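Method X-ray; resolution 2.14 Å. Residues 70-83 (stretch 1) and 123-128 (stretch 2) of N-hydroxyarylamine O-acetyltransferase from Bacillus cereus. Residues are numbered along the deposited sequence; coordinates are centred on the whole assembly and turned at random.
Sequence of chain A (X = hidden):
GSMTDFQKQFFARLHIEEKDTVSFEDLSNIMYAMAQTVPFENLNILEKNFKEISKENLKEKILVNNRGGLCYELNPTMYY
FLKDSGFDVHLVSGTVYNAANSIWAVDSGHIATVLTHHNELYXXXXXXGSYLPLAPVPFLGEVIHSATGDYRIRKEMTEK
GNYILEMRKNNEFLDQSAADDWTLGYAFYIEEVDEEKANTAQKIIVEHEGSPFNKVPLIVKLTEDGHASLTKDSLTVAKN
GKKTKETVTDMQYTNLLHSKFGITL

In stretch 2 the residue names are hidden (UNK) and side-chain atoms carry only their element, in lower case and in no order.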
# COMPACT_ATOMS: atom_id res chain seq x y z
N LEU A 70 3.96 -4.42 -3.23
CA LEU A 70 2.69 -4.83 -2.64
C LEU A 70 2.64 -4.40 -1.17
O LEU A 70 3.56 -3.76 -0.67
CB LEU A 70 2.52 -6.37 -2.78
CG LEU A 70 2.49 -6.85 -4.25
CD1 LEU A 70 2.30 -8.34 -4.39
CD2 LEU A 70 1.41 -6.14 -5.07
N CYS A 71 1.54 -4.75 -0.49
CA CYS A 71 1.26 -4.24 0.83
C CYS A 71 2.40 -4.52 1.81
O CYS A 71 2.70 -3.69 2.64
CB CYS A 71 -0.07 -4.81 1.37
SG CYS A 71 -0.03 -6.55 1.71
N TYR A 72 3.01 -5.70 1.71
CA TYR A 72 4.05 -6.11 2.62
C TYR A 72 5.39 -5.48 2.29
O TYR A 72 6.38 -5.74 3.00
CB TYR A 72 4.19 -7.66 2.64
CG TYR A 72 4.35 -8.28 1.26
CD1 TYR A 72 3.27 -8.92 0.63
CD2 TYR A 72 5.54 -8.19 0.56
CE1 TYR A 72 3.40 -9.47 -0.66
CE2 TYR A 72 5.67 -8.73 -0.72
CZ TYR A 72 4.62 -9.37 -1.32
OH TYR A 72 4.76 -9.88 -2.57
N GLU A 73 5.43 -4.72 1.20
CA GLU A 73 6.59 -3.88 0.89
C GLU A 73 6.29 -2.39 1.14
O GLU A 73 7.11 -1.68 1.71
CB GLU A 73 7.05 -4.11 -0.57
CG GLU A 73 7.48 -5.53 -0.88
CD GLU A 73 7.63 -5.80 -2.39
OE1 GLU A 73 8.74 -6.15 -2.85
OE2 GLU A 73 6.64 -5.66 -3.13
N LEU A 74 5.12 -1.90 0.72
CA LEU A 74 4.84 -0.45 0.85
C LEU A 74 4.61 -0.07 2.30
O LEU A 74 5.10 0.95 2.76
CB LEU A 74 3.65 -0.00 -0.01
CG LEU A 74 3.76 -0.26 -1.52
CD1 LEU A 74 2.59 0.28 -2.36
CD2 LEU A 74 5.05 0.29 -2.03
N ASN A 75 3.86 -0.88 3.04
CA ASN A 75 3.59 -0.50 4.42
C ASN A 75 4.80 -0.60 5.35
O ASN A 75 5.02 0.29 6.18
CB ASN A 75 2.36 -1.25 4.96
CG ASN A 75 1.10 -0.67 4.43
OD1 ASN A 75 0.99 0.53 4.27
ND2 ASN A 75 0.14 -1.53 4.10
N PRO A 76 5.63 -1.65 5.19
CA PRO A 76 6.88 -1.62 5.96
C PRO A 76 7.81 -0.48 5.54
O PRO A 76 8.48 0.10 6.39
CB PRO A 76 7.51 -2.97 5.66
CG PRO A 76 6.31 -3.86 5.39
CD PRO A 76 5.38 -2.98 4.61
N THR A 77 7.81 -0.12 4.26
CA THR A 77 8.59 1.05 3.84
C THR A 77 8.19 2.28 4.63
O THR A 77 9.04 3.03 5.08
CB THR A 77 8.39 1.36 2.33
OG1 THR A 77 8.86 0.27 1.55
CG2 THR A 77 9.17 2.61 1.91
N MET A 78 6.88 2.52 4.77
CA MET A 78 6.37 3.70 5.45
C MET A 78 6.66 3.56 6.94
O MET A 78 7.16 4.46 7.60
CB MET A 78 4.87 3.86 5.17
CG MET A 78 4.16 4.92 6.03
SD MET A 78 4.76 6.61 5.78
CE MET A 78 3.98 7.02 4.24
N TYR A 79 6.39 2.38 7.46
CA TYR A 79 6.79 2.04 8.81
C TYR A 79 8.23 2.51 9.13
O TYR A 79 8.43 3.24 10.09
CB TYR A 79 6.67 0.53 8.99
CG TYR A 79 7.32 -0.00 10.23
CD1 TYR A 79 6.77 0.24 11.46
CD2 TYR A 79 8.48 -0.78 10.15
CE1 TYR A 79 7.35 -0.25 12.60
CE2 TYR A 79 9.06 -1.28 11.29
CZ TYR A 79 8.48 -1.01 12.51
OH TYR A 79 9.04 -1.49 13.66
N TYR A 80 9.23 2.09 8.34
CA TYR A 80 10.63 2.49 8.61
C TYR A 80 10.83 3.99 8.55
O TYR A 80 11.50 4.56 9.41
CB TYR A 80 11.63 1.81 7.65
CG TYR A 80 11.71 0.31 7.83
CD1 TYR A 80 12.12 -0.25 9.03
CD2 TYR A 80 11.32 -0.53 6.81
CE1 TYR A 80 12.16 -1.61 9.18
CE2 TYR A 80 11.35 -1.87 6.95
CZ TYR A 80 11.76 -2.42 8.13
OH TYR A 80 11.79 -3.78 8.26
N PHE A 81 10.21 4.64 7.57
CA PHE A 81 10.30 6.08 7.50
C PHE A 81 9.73 6.70 8.77
O PHE A 81 10.32 7.64 9.32
CB PHE A 81 9.51 6.62 6.34
CG PHE A 81 9.40 8.11 6.36
CD1 PHE A 81 10.47 8.89 5.97
CD2 PHE A 81 8.25 8.73 6.79
CE1 PHE A 81 10.37 10.27 6.00
CE2 PHE A 81 8.15 10.10 6.81
CZ PHE A 81 9.22 10.87 6.41
N LEU A 82 8.58 6.19 9.22
CA LEU A 82 7.88 6.76 10.38
C LEU A 82 8.69 6.54 11.66
O LEU A 82 8.77 7.42 12.50
CB LEU A 82 6.46 6.18 10.53
CG LEU A 82 5.48 6.61 9.44
CD1 LEU A 82 4.13 5.94 9.60
CD2 LEU A 82 5.30 8.12 9.44
N LYS A 83 9.30 5.37 11.77
CA LYS A 83 10.16 5.01 12.90
C LYS A 83 11.37 5.94 13.02
O LYS A 83 11.64 6.46 14.10
CB LYS A 83 10.62 3.57 12.73
CG LYS A 83 11.02 2.82 13.98
CD LYS A 83 11.03 1.34 13.63
CE LYS A 83 11.88 0.48 14.56
NZ LYS A 83 12.55 -0.64 13.77
N UNK A 123 -4.38 3.85 12.10
CA UNK A 123 -3.93 2.93 11.07
C UNK A 123 -3.30 3.74 9.95
O UNK A 123 -3.95 4.62 9.37
c UNK A 123 -4.94 1.15 9.40
c UNK A 123 -5.11 2.15 10.53
c UNK A 123 -4.23 -0.12 9.89
c UNK A 123 -6.31 0.83 8.86
N UNK A 124 -2.05 3.44 9.64
CA UNK A 124 -1.38 4.03 8.49
C UNK A 124 -1.38 3.05 7.29
O UNK A 124 -0.67 2.04 7.29
c UNK A 124 0.07 4.42 8.86
c UNK A 124 0.75 5.14 7.70
c UNK A 124 0.06 5.25 10.16
c UNK A 124 -0.87 6.51 10.13
N UNK A 125 -2.18 3.37 6.28
CA UNK A 125 -2.39 2.46 5.16
C UNK A 125 -2.01 3.09 3.84
O UNK A 125 -2.72 3.95 3.31
c UNK A 125 -3.25 -0.24 4.07
o UNK A 125 -2.39 -0.39 3.16
o UNK A 125 -3.42 -1.05 5.00
c UNK A 125 -3.85 1.97 5.11
c UNK A 125 -4.15 0.99 4.00
N UNK A 126 -0.89 2.61 3.29
CA UNK A 126 -0.38 3.11 2.02
C UNK A 126 -0.19 1.99 0.97
O UNK A 126 0.30 2.26 -0.14
c UNK A 126 0.70 5.02 3.17
c UNK A 126 2.01 2.93 2.78
c UNK A 126 0.95 3.86 2.23
N UNK A 127 -0.65 0.77 1.28
CA UNK A 127 -0.37 -0.37 0.44
C UNK A 127 -1.51 -1.21 -0.07
O UNK A 127 -1.29 -2.25 -0.70
N UNK A 128 -2.73 -0.76 0.18
CA UNK A 128 -3.93 -1.55 -0.13
C UNK A 128 -4.38 -1.26 -1.54
O UNK A 128 -5.50 -0.78 -1.75
c UNK A 128 -6.07 -3.48 0.61
c UNK A 128 -8.62 -2.53 1.08
c UNK A 128 -6.24 -2.13 0.83
c UNK A 128 -7.52 -1.66 1.07
c UNK A 128 -5.07 -1.18 0.85
c UNK A 128 -7.15 -4.34 0.62
c UNK A 128 -8.43 -3.86 0.87
O HOH W 1 2.01 2.08 6.46

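Position 123 carries four side-chain carbons, forked at the second, with no heteroatom. Its side chain makes no contact with stretch 1, and the residue is buried against other parts of the protein. The fork identifies Leu123, an apolar residue suited to a buried strand position.

Position 124 also has four carbons, but the fork lies at the first and one arm is two carbons long. Its CA-to-CB bond points toward the helix, and the one-carbon arm of the fork lies 3.8 Å from Met78 CG and 4.0 Å from Leu82 CD1. This is Ile124, the carbon being CG2. Met78 and Leu82 are one helical turn apart, so a beta-branched side chain on a strand can pack against both.

At position 125 three carbons form a chain, the third bearing two oxygens: a carboxylate two methylenes beyond CA. Its CA-to-CB bond points away from the helix, yet the chain bends back, with chi2 near 56°, and one carboxylate oxygen accepts a hydrogen bond from Asn75 ND2 at 2.9 Å. The residue is Glu125 and the oxygen OE2. The same OE2 accepts the backbone N of position 127 at 2.8 Å, so the carboxylate also braces the turn of its own loop.

Position 126 has one carbon carrying two more, a compact fork. One of its two outer carbons lies 3.8 Å from Met78 CB and 3.7 Å from Leu74 O, and the backbone N of 126 donates to Asn75 OD1 at 3.0 Å. This is Val126, whose CG2 fills the space beside the helix with a short apolar group.

Position 127 has no side-chain atoms. Its CA lies 4.2 Å from Cys71 CA and 4.1 Å from Leu74 CB. An ideal CB here would point toward the helix, 2.9 Å from Asn75 ND2, which is a clash, and 3.0 Å from Cys71 CA. The residue is Gly127, and the bare backbone permits this close approach.

Position 128 shows one carbon followed by a six-carbon ring without oxygen, and its side chain makes no contact with stretch 1. It is Phe128. With its CA-to-CB bond pointing away, the ring takes no part in the contact.

The contact works through Asn75, whose amide both accepts from the Val126 backbone and donates to the Glu125 carboxylate. A water donates to Asn75 OD1 at 2.9 Å and to Ile124 O at 2.8 Å, extending this polar link. Around it, Leu74, Met78 and Leu82 supply an apolar surface for Ile124 and Val126, while Gly127 lets the loop settle against the start of the helix.

Stretch 2 (123-128) LIEVGF
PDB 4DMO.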